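Local coordinates for DUF3845 domain-containing protein (Bacteroides thetaiotaomicron VPI-5482, PDB 3GF6) that is a bacterial lipoprotein of unknown function, built as an all-beta fold from two antiparallel sheets, at residues A113-V124 / R170-S181; Y133-L141 / E152-L162. All coordinates share one frame; numbering follows the deposited sequence.

Contact 1 of 2, residues A113-V124 / R170-S181. With EDO (1,2-ethanediol), chain G; EDO (1,2-ethanediol), chain C.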
# COMPACT_ATOMS: atom_id res chain seq x y z
N ALA A 113 -17.47 -0.76 3.33
CA ALA A 113 -17.22 -0.13 2.04
C ALA A 113 -16.02 0.78 2.21
O ALA A 113 -15.85 1.39 3.27
CB ALA A 113 -18.45 0.68 1.58
N VAL A 114 -15.19 0.86 1.17
CA VAL A 114 -13.97 1.65 1.18
C VAL A 114 -14.00 2.64 0.01
O VAL A 114 -14.35 2.27 -1.11
CB VAL A 114 -12.68 0.75 1.08
CG1 VAL A 114 -11.41 1.55 0.83
CG2 VAL A 114 -12.51 -0.08 2.37
N LYS A 115 -13.58 3.87 0.29
CA LYS A 115 -13.35 4.87 -0.75
C LYS A 115 -11.97 5.41 -0.50
O LYS A 115 -11.67 5.85 0.64
CB LYS A 115 -14.36 6.02 -0.65
CG LYS A 115 -15.85 5.53 -0.76
CD LYS A 115 -16.83 6.67 -0.65
CE LYS A 115 -18.27 6.21 -0.88
NZ LYS A 115 -18.53 5.89 -2.29
N LEU A 116 -11.12 5.34 -1.52
CA LEU A 116 -9.77 5.84 -1.36
C LEU A 116 -9.23 6.44 -2.63
O LEU A 116 -9.71 6.16 -3.73
CB LEU A 116 -8.83 4.74 -0.83
CG LEU A 116 -8.49 3.52 -1.70
CD1 LEU A 116 -7.42 3.86 -2.77
CD2 LEU A 116 -8.01 2.36 -0.83
N ARG A 117 -8.26 7.32 -2.46
CA ARG A 117 -7.43 7.80 -3.57
C ARG A 117 -5.98 7.74 -3.10
O ARG A 117 -5.69 8.15 -1.99
CB ARG A 117 -7.81 9.22 -4.00
CG ARG A 117 -7.01 9.74 -5.20
CD ARG A 117 -7.66 11.05 -5.69
NE ARG A 117 -6.95 11.63 -6.82
CZ ARG A 117 -7.20 12.85 -7.29
NH1 ARG A 117 -8.13 13.60 -6.71
NH2 ARG A 117 -6.50 13.32 -8.31
N LEU A 118 -5.10 7.20 -3.94
CA LEU A 118 -3.67 7.16 -3.67
C LEU A 118 -2.99 7.83 -4.84
O LEU A 118 -3.05 7.32 -5.99
CB LEU A 118 -3.17 5.70 -3.52
CG LEU A 118 -1.66 5.56 -3.40
CD1 LEU A 118 -1.24 6.21 -2.10
CD2 LEU A 118 -1.19 4.06 -3.43
N LYS A 119 -2.42 9.03 -4.58
CA LYS A 119 -1.82 9.85 -5.61
C LYS A 119 -0.45 10.26 -5.12
O LYS A 119 -0.32 10.65 -3.98
CB LYS A 119 -2.68 11.10 -5.92
CG LYS A 119 -2.09 12.07 -6.94
CD LYS A 119 -3.08 13.20 -7.26
CE LYS A 119 -2.48 14.32 -8.11
NZ LYS A 119 -1.39 13.85 -9.00
N GLY A 120 0.54 10.16 -5.98
CA GLY A 120 1.91 10.44 -5.59
C GLY A 120 2.96 9.87 -6.51
O GLY A 120 2.70 9.62 -7.67
N GLU A 121 4.18 9.73 -6.00
CA GLU A 121 5.29 9.26 -6.83
C GLU A 121 6.35 8.54 -6.03
O GLU A 121 6.75 8.99 -4.96
CB GLU A 121 5.92 10.41 -7.63
CG GLU A 121 6.94 9.96 -8.65
CD GLU A 121 7.61 11.11 -9.37
OE1 GLU A 121 7.20 12.27 -9.17
OE2 GLU A 121 8.56 10.85 -10.13
N LEU A 122 6.77 7.38 -6.55
CA LEU A 122 7.94 6.66 -6.06
C LEU A 122 9.13 7.06 -6.91
O LEU A 122 9.06 7.03 -8.13
CB LEU A 122 7.72 5.15 -6.16
CG LEU A 122 8.87 4.23 -5.72
CD1 LEU A 122 9.20 4.33 -4.23
CD2 LEU A 122 8.51 2.79 -6.11
N LEU A 123 10.21 7.46 -6.24
CA LEU A 123 11.49 7.76 -6.90
C LEU A 123 12.68 7.09 -6.22
O LEU A 123 12.95 7.36 -5.04
CB LEU A 123 11.79 9.28 -6.88
CG LEU A 123 10.71 10.23 -7.36
CD1 LEU A 123 9.76 10.57 -6.19
CD2 LEU A 123 11.32 11.54 -8.02
N VAL A 124 13.43 6.29 -7.00
CA VAL A 124 14.80 5.91 -6.60
C VAL A 124 15.76 7.05 -6.83
O VAL A 124 15.49 7.93 -7.67
CB VAL A 124 15.37 4.67 -7.36
CG1 VAL A 124 14.34 3.63 -7.50
CG2 VAL A 124 15.91 5.07 -8.74
N ARG A 170 13.08 4.54 -12.96
CA ARG A 170 13.53 5.14 -11.70
C ARG A 170 12.37 5.77 -10.92
O ARG A 170 12.52 6.02 -9.73
CB ARG A 170 14.59 6.21 -11.95
CG ARG A 170 15.95 5.63 -12.40
CD ARG A 170 16.79 6.68 -13.08
NE ARG A 170 17.91 6.07 -13.81
CZ ARG A 170 18.67 6.71 -14.69
NH1 ARG A 170 18.43 7.99 -15.00
NH2 ARG A 170 19.66 6.06 -15.31
N THR A 171 11.27 6.08 -11.61
CA THR A 171 10.11 6.70 -11.00
C THR A 171 8.82 6.04 -11.43
O THR A 171 8.73 5.47 -12.53
CB THR A 171 10.01 8.23 -11.31
OG1 THR A 171 9.75 8.44 -12.70
CG2 THR A 171 11.28 8.94 -10.94
N CYS A 172 7.84 6.07 -10.55
CA CYS A 172 6.50 5.64 -10.85
C CYS A 172 5.55 6.66 -10.25
O CYS A 172 5.52 6.83 -9.01
CB CYS A 172 6.23 4.24 -10.29
SG CYS A 172 4.59 3.59 -10.73
N THR A 173 4.76 7.30 -11.13
CA THR A 173 3.83 8.38 -10.77
C THR A 173 2.44 7.82 -10.89
O THR A 173 2.06 7.31 -11.95
CB THR A 173 4.03 9.58 -11.72
OG1 THR A 173 5.41 9.96 -11.70
CG2 THR A 173 3.15 10.77 -11.35
N PHE A 174 1.68 7.88 -9.79
CA PHE A 174 0.39 7.17 -9.72
C PHE A 174 -0.74 8.04 -9.22
O PHE A 174 -0.53 9.01 -8.49
CB PHE A 174 0.51 5.92 -8.81
CG PHE A 174 1.19 6.19 -7.49
CD1 PHE A 174 0.47 6.64 -6.41
CD2 PHE A 174 2.57 6.01 -7.36
CE1 PHE A 174 1.10 6.95 -5.20
CE2 PHE A 174 3.21 6.27 -6.14
CZ PHE A 174 2.48 6.75 -5.06
N ASP A 175 -1.97 7.69 -9.60
CA ASP A 175 -3.16 8.36 -9.13
C ASP A 175 -4.31 7.39 -9.33
O ASP A 175 -4.90 7.33 -10.41
CB ASP A 175 -3.38 9.67 -9.90
CG ASP A 175 -4.53 10.52 -9.32
OD1 ASP A 175 -5.18 10.07 -8.35
OD2 ASP A 175 -4.78 11.65 -9.84
N ILE A 176 -4.56 6.57 -8.32
CA ILE A 176 -5.53 5.48 -8.39
C ILE A 176 -6.64 5.74 -7.39
O ILE A 176 -6.46 6.41 -6.34
CB ILE A 176 -4.90 4.05 -8.16
CG1 ILE A 176 -4.27 3.97 -6.76
CG2 ILE A 176 -3.91 3.77 -9.29
CD1 ILE A 176 -3.95 2.57 -6.25
N THR A 177 -7.80 5.23 -7.71
CA THR A 177 -8.93 5.29 -6.78
C THR A 177 -9.59 3.91 -6.64
O THR A 177 -9.49 3.05 -7.52
CB THR A 177 -9.99 6.29 -7.24
OG1 THR A 177 -10.50 5.91 -8.53
CG2 THR A 177 -9.42 7.67 -7.26
N TYR A 178 -10.26 3.72 -5.51
CA TYR A 178 -11.03 2.50 -5.25
C TYR A 178 -12.28 2.89 -4.48
O TYR A 178 -12.22 3.72 -3.57
CB TYR A 178 -10.16 1.48 -4.50
CG TYR A 178 -10.86 0.19 -4.09
CD1 TYR A 178 -10.94 -0.92 -4.95
CD2 TYR A 178 -11.48 0.07 -2.85
CE1 TYR A 178 -11.55 -2.09 -4.56
CE2 TYR A 178 -12.13 -1.13 -2.45
CZ TYR A 178 -12.18 -2.20 -3.32
OH TYR A 178 -12.82 -3.36 -2.90
N ASP A 179 -13.40 2.33 -4.89
CA ASP A 179 -14.71 2.66 -4.34
C ASP A 179 -15.66 1.47 -4.46
O ASP A 179 -16.37 1.30 -5.45
CB ASP A 179 -15.21 3.90 -5.08
CG ASP A 179 -16.47 4.51 -4.49
OD1 ASP A 179 -17.05 4.03 -3.49
OD2 ASP A 179 -16.90 5.52 -5.10
N ARG A 180 -15.64 0.61 -3.45
CA ARG A 180 -16.42 -0.63 -3.52
C ARG A 180 -16.97 -0.94 -2.15
O ARG A 180 -16.64 -0.27 -1.16
CB ARG A 180 -15.59 -1.79 -4.09
CG ARG A 180 -14.96 -1.53 -5.45
CD ARG A 180 -16.01 -1.58 -6.61
NE ARG A 180 -16.32 -2.96 -6.94
CZ ARG A 180 -15.76 -3.69 -7.90
NH1 ARG A 180 -14.86 -3.21 -8.77
NH2 ARG A 180 -16.13 -4.94 -8.03
N SER A 181 -17.86 -1.93 -2.11
CA SER A 181 -18.66 -2.21 -0.94
C SER A 181 -18.74 -3.71 -0.63
O SER A 181 -18.12 -4.51 -1.31
CB SER A 181 -20.07 -1.64 -1.20
OG SER A 181 -20.71 -2.35 -2.25
C1 EDO G . -12.80 6.78 -4.45
O1 EDO G . -11.83 7.80 -4.72
C2 EDO G . -13.99 7.04 -5.39
O2 EDO G . -15.09 7.57 -4.65
C1 EDO C . -11.13 13.24 -5.71
O1 EDO C . -10.30 13.08 -4.60
C2 EDO C . -12.53 13.30 -5.18
O2 EDO C . -12.60 14.62 -4.70
O HOH W 1 -18.98 7.00 -5.16
O HOH W 2 0.47 11.50 -9.43
O HOH W 3 5.80 12.65 -12.30
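Arg117 and Asp175 form a salt bridge between strands 113-123 and 171-181. The guanidinium grips the carboxylate side-on. Arg117 NE meets Asp175 OD1 at 2.8 Å and Arg117 NH2 meets Asp175 OD2 at 2.8 Å, each on a syn lone pair. The two planes lie 4° apart. Arg117 NH1 turns to an ethanediol. The Lys115 chain bends at its last torsion (-72°), which brings NZ to 2.7 Å from Asp179 OD1, a second salt bridge.

The backbones are bonded in antiparallel register from Val114-Arg180 to Leu122-Cys172, and Val124 N adds a further bond to Arg170 O.

Apolar contacts fill the other face. The Phe174 ring folds over the backbone of Gly120, whose CA lies 4.0 Å from the ring centroid, a CH-pi contact. Leu118 CG reaches Phe174 CE1 at 3.6 Å. Val114 CG1 meets the edge of the Tyr178 ring, 4.0 Å from CD2.

The pairing is thus two-sided. Charged and polar groups line the partly exposed face of Lys115, Arg117 and Lys119. Leu116, Leu118, Leu122, Phe174, Ile176 and Tyr178 are buried on the other, which packs on strands 129-139 and 153-158. Arg180, at the end of that face, is an exception: its guanidinium bonds to the backbone O of Gly18 and Gly19.

Contact 2 of 2, residues Y133-L141 / E152-L162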
# COMPACT_ATOMS: atom_id res chain seq x y z
N TYR A 133 9.57 -4.29 -9.44
CA TYR A 133 8.11 -4.29 -9.37
C TYR A 133 7.64 -3.31 -8.32
O TYR A 133 8.38 -2.96 -7.39
CB TYR A 133 7.57 -5.71 -9.13
CG TYR A 133 7.70 -6.26 -7.71
CD1 TYR A 133 6.82 -5.87 -6.70
CD2 TYR A 133 8.64 -7.22 -7.41
CE1 TYR A 133 6.98 -6.35 -5.40
CE2 TYR A 133 8.76 -7.76 -6.13
CZ TYR A 133 7.93 -7.32 -5.13
OH TYR A 133 8.02 -7.87 -3.86
N VAL A 134 6.40 -2.86 -8.47
CA VAL A 134 5.72 -2.01 -7.50
C VAL A 134 4.22 -2.22 -7.64
O VAL A 134 3.70 -2.18 -8.76
CB VAL A 134 6.09 -0.51 -7.63
CG1 VAL A 134 5.95 0.03 -9.08
CG2 VAL A 134 5.24 0.35 -6.68
N TYR A 135 3.54 -2.43 -6.54
CA TYR A 135 2.09 -2.49 -6.55
C TYR A 135 1.44 -2.02 -5.26
O TYR A 135 2.04 -2.15 -4.20
CB TYR A 135 1.60 -3.88 -6.89
CG TYR A 135 1.84 -5.00 -5.90
CD1 TYR A 135 3.06 -5.66 -5.83
CD2 TYR A 135 0.82 -5.46 -5.10
CE1 TYR A 135 3.22 -6.77 -4.99
CE2 TYR A 135 0.98 -6.53 -4.24
CZ TYR A 135 2.18 -7.17 -4.19
OH TYR A 135 2.30 -8.26 -3.41
N ALA A 136 0.21 -1.50 -5.39
CA ALA A 136 -0.63 -1.06 -4.27
C ALA A 136 -1.68 -2.13 -4.02
O ALA A 136 -2.24 -2.71 -4.97
CB ALA A 136 -1.29 0.33 -4.53
N GLN A 137 -1.91 -2.45 -2.75
CA GLN A 137 -2.86 -3.48 -2.41
C GLN A 137 -3.68 -3.20 -1.17
O GLN A 137 -3.16 -2.82 -0.13
CB GLN A 137 -2.12 -4.81 -2.24
CG GLN A 137 -3.01 -5.98 -1.99
CD GLN A 137 -2.33 -7.26 -2.37
OE1 GLN A 137 -2.39 -7.66 -3.52
NE2 GLN A 137 -1.66 -7.91 -1.41
N LEU A 138 -4.99 -3.38 -1.35
CA LEU A 138 -5.97 -3.38 -0.25
C LEU A 138 -6.47 -4.81 -0.15
O LEU A 138 -6.92 -5.37 -1.14
CB LEU A 138 -7.12 -2.46 -0.59
CG LEU A 138 -8.18 -2.23 0.46
CD1 LEU A 138 -7.50 -1.36 1.58
CD2 LEU A 138 -9.47 -1.58 -0.19
N ALA A 139 -6.41 -5.38 1.05
CA ALA A 139 -6.63 -6.80 1.29
C ALA A 139 -6.94 -7.08 2.75
O ALA A 139 -6.57 -6.30 3.63
CB ALA A 139 -5.40 -7.61 0.85
N SER A 140 -7.59 -8.21 3.00
CA SER A 140 -7.81 -8.69 4.37
C SER A 140 -6.68 -9.62 4.87
O SER A 140 -6.79 -10.16 5.93
CB SER A 140 -9.18 -9.35 4.48
OG SER A 140 -9.15 -10.57 3.78
N LEU A 141 -5.63 -9.84 4.04
CA LEU A 141 -4.40 -10.56 4.41
C LEU A 141 -3.20 -9.68 4.04
O LEU A 141 -3.33 -8.83 3.16
CB LEU A 141 -4.30 -11.88 3.66
CG LEU A 141 -5.44 -12.87 3.96
CD1 LEU A 141 -5.33 -14.07 3.04
CD2 LEU A 141 -5.40 -13.29 5.46
N GLU A 152 -9.53 -12.61 -0.69
CA GLU A 152 -9.12 -11.65 0.34
C GLU A 152 -8.45 -10.39 -0.20
O GLU A 152 -8.30 -9.38 0.53
CB GLU A 152 -8.16 -12.33 1.32
CG GLU A 152 -8.80 -13.38 2.21
CD GLU A 152 -8.94 -14.76 1.61
OE1 GLU A 152 -8.42 -15.01 0.49
OE2 GLU A 152 -9.57 -15.60 2.32
N VAL A 153 -8.04 -10.44 -1.45
CA VAL A 153 -7.47 -9.28 -2.13
C VAL A 153 -8.60 -8.47 -2.77
O VAL A 153 -9.32 -8.96 -3.67
CB VAL A 153 -6.39 -9.68 -3.15
CG1 VAL A 153 -5.99 -8.49 -4.01
CG2 VAL A 153 -5.15 -10.16 -2.41
N PHE A 154 -8.77 -7.25 -2.26
CA PHE A 154 -9.89 -6.37 -2.66
C PHE A 154 -9.47 -5.45 -3.83
O PHE A 154 -10.27 -5.16 -4.72
CB PHE A 154 -10.39 -5.54 -1.47
CG PHE A 154 -10.87 -6.37 -0.29
CD1 PHE A 154 -11.51 -7.58 -0.46
CD2 PHE A 154 -10.59 -5.94 1.02
CE1 PHE A 154 -11.92 -8.34 0.64
CE2 PHE A 154 -10.99 -6.70 2.11
CZ PHE A 154 -11.65 -7.90 1.92
N MSE A 155 -8.22 -4.98 -3.78
CA MSE A 155 -7.67 -4.10 -4.80
C MSE A 155 -6.21 -4.43 -4.95
O MSE A 155 -5.46 -4.53 -3.96
CB MSE A 155 -7.81 -2.61 -4.45
CG MSE A 155 -7.50 -1.65 -5.60
SE MSE A 155 -6.82 0.07 -5.00
CE MSE A 155 -5.03 -0.46 -4.38
N CYS A 156 -5.79 -4.62 -6.18
CA CYS A 156 -4.38 -4.85 -6.48
C CYS A 156 -4.07 -4.16 -7.79
O CYS A 156 -4.61 -4.52 -8.83
CB CYS A 156 -4.07 -6.36 -6.57
SG CYS A 156 -2.31 -6.70 -6.80
N LYS A 157 -3.20 -3.16 -7.74
CA LYS A 157 -2.79 -2.39 -8.90
C LYS A 157 -1.28 -2.32 -8.96
O LYS A 157 -0.61 -1.67 -8.12
CB LYS A 157 -3.43 -0.99 -8.94
CG LYS A 157 -4.94 -1.02 -9.22
CD LYS A 157 -5.60 0.31 -8.99
CE LYS A 157 -7.15 0.16 -9.03
NZ LYS A 157 -7.77 -0.37 -10.30
N GLY A 158 -0.73 -3.00 -9.96
CA GLY A 158 0.71 -3.05 -10.18
C GLY A 158 1.22 -2.54 -11.50
O GLY A 158 0.50 -2.46 -12.52
N GLY A 159 2.48 -2.18 -11.51
CA GLY A 159 3.17 -1.85 -12.76
C GLY A 159 2.46 -0.71 -13.47
O GLY A 159 2.07 0.28 -12.82
N MSE A 160 2.24 -0.88 -14.76
CA MSE A 160 1.58 0.17 -15.56
C MSE A 160 0.11 0.31 -15.23
O MSE A 160 -0.53 1.31 -15.63
CB MSE A 160 1.77 -0.05 -17.06
CG MSE A 160 3.13 -0.36 -17.42
SE MSE A 160 3.18 -0.65 -19.30
CE MSE A 160 3.63 1.16 -19.71
N LYS A 161 -0.45 -0.62 -14.46
CA LYS A 161 -1.80 -0.44 -13.93
C LYS A 161 -1.82 0.46 -12.68
O LYS A 161 -2.87 0.96 -12.31
CB LYS A 161 -2.46 -1.77 -13.59
CG LYS A 161 -2.57 -2.74 -14.75
CD LYS A 161 -3.32 -2.15 -15.90
CE LYS A 161 -3.56 -3.22 -16.97
NZ LYS A 161 -4.51 -2.73 -17.99
N LEU A 162 -0.68 0.61 -12.02
CA LEU A 162 -0.57 1.50 -10.88
C LEU A 162 -0.24 2.90 -11.34
O LEU A 162 -0.87 3.88 -10.92
CB LEU A 162 0.52 1.01 -9.90
CG LEU A 162 0.88 2.00 -8.76
CD1 LEU A 162 -0.37 2.24 -7.89
CD2 LEU A 162 2.07 1.45 -7.97
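Leu138 faces two residues of the other strand at once. Its carbonyl O accepts from Phe154 N at 2.9 Å and from Met155 N at 3.0 Å. Phe154 is the extra residue, and the register shifts by one between Leu138 and Ala139. Before the bulge, along strand 133-139, Ala136 pairs with Lys157 and Leu138 with Met155 by reciprocal backbone bonds. Gly159 N bonds to Val134 O at 3.0 Å, almost straight, with an N-H...O angle of 170°. The chain then turns through 160-162. After the bulge, Ser140 N bonds to Glu152 O.

The packing is tight on the face of Ala136, Leu138 and Met155. Met155, a selenomethionine, bends at its third torsion (71°), and its CE comes to 3.8 Å from Ala136 CB. Leu162 joins from the turn after the strand, with CD2 at 3.6 Å from Val134 CG2. Tyr178 and Ile176 of strand 171-183 pack against Met155.

The face of Tyr135, Gln137 and Cys156 is also buried. Cys156 SG lies obliquely to the Tyr135 ring, 4.7 Å from its centroid. Gln137 OE1 is buried near the Val153 methyls, 3.4 Å from Cys156 SG. On the Met155 face, the Lys157 chain leads away from strand 133-139 to salt bridges with Asp14 and Glu16.

The looser side is the end at 140-141 and 152. Leu141 is exposed, and its CD1 rests on Glu152 CG at 3.6 Å. Ser140 CB touches the Phe154 ring at CZ.

The arrangement is a classic beta bulge in an antiparallel strand pair of the all-beta fold.

Overall arrangement
The two contacts sit in different sheets, with centres about 10 Å apart. Contact 1 pairs strands 112-123 and 171-183. Contact 2 pairs strands 129-139 and 153-158. Strand 129-139 follows 112-123 in the chain, and contact 2 is nested inside the loop closed by contact 1. The apolar faces of the two pairs meet, with Tyr178 CE2 3.5 Å from Leu138 CD2. Phe174 CB also packs on the backbone of the turn after strand 153-158, 3.2 Å from Leu162 O. Strand 203-219 extends the sheet of contact 1, and strand 187-198 extends that of contact 2. Together the contacts form part of the core between two facing antiparallel sheets, consistent with a beta-sandwich.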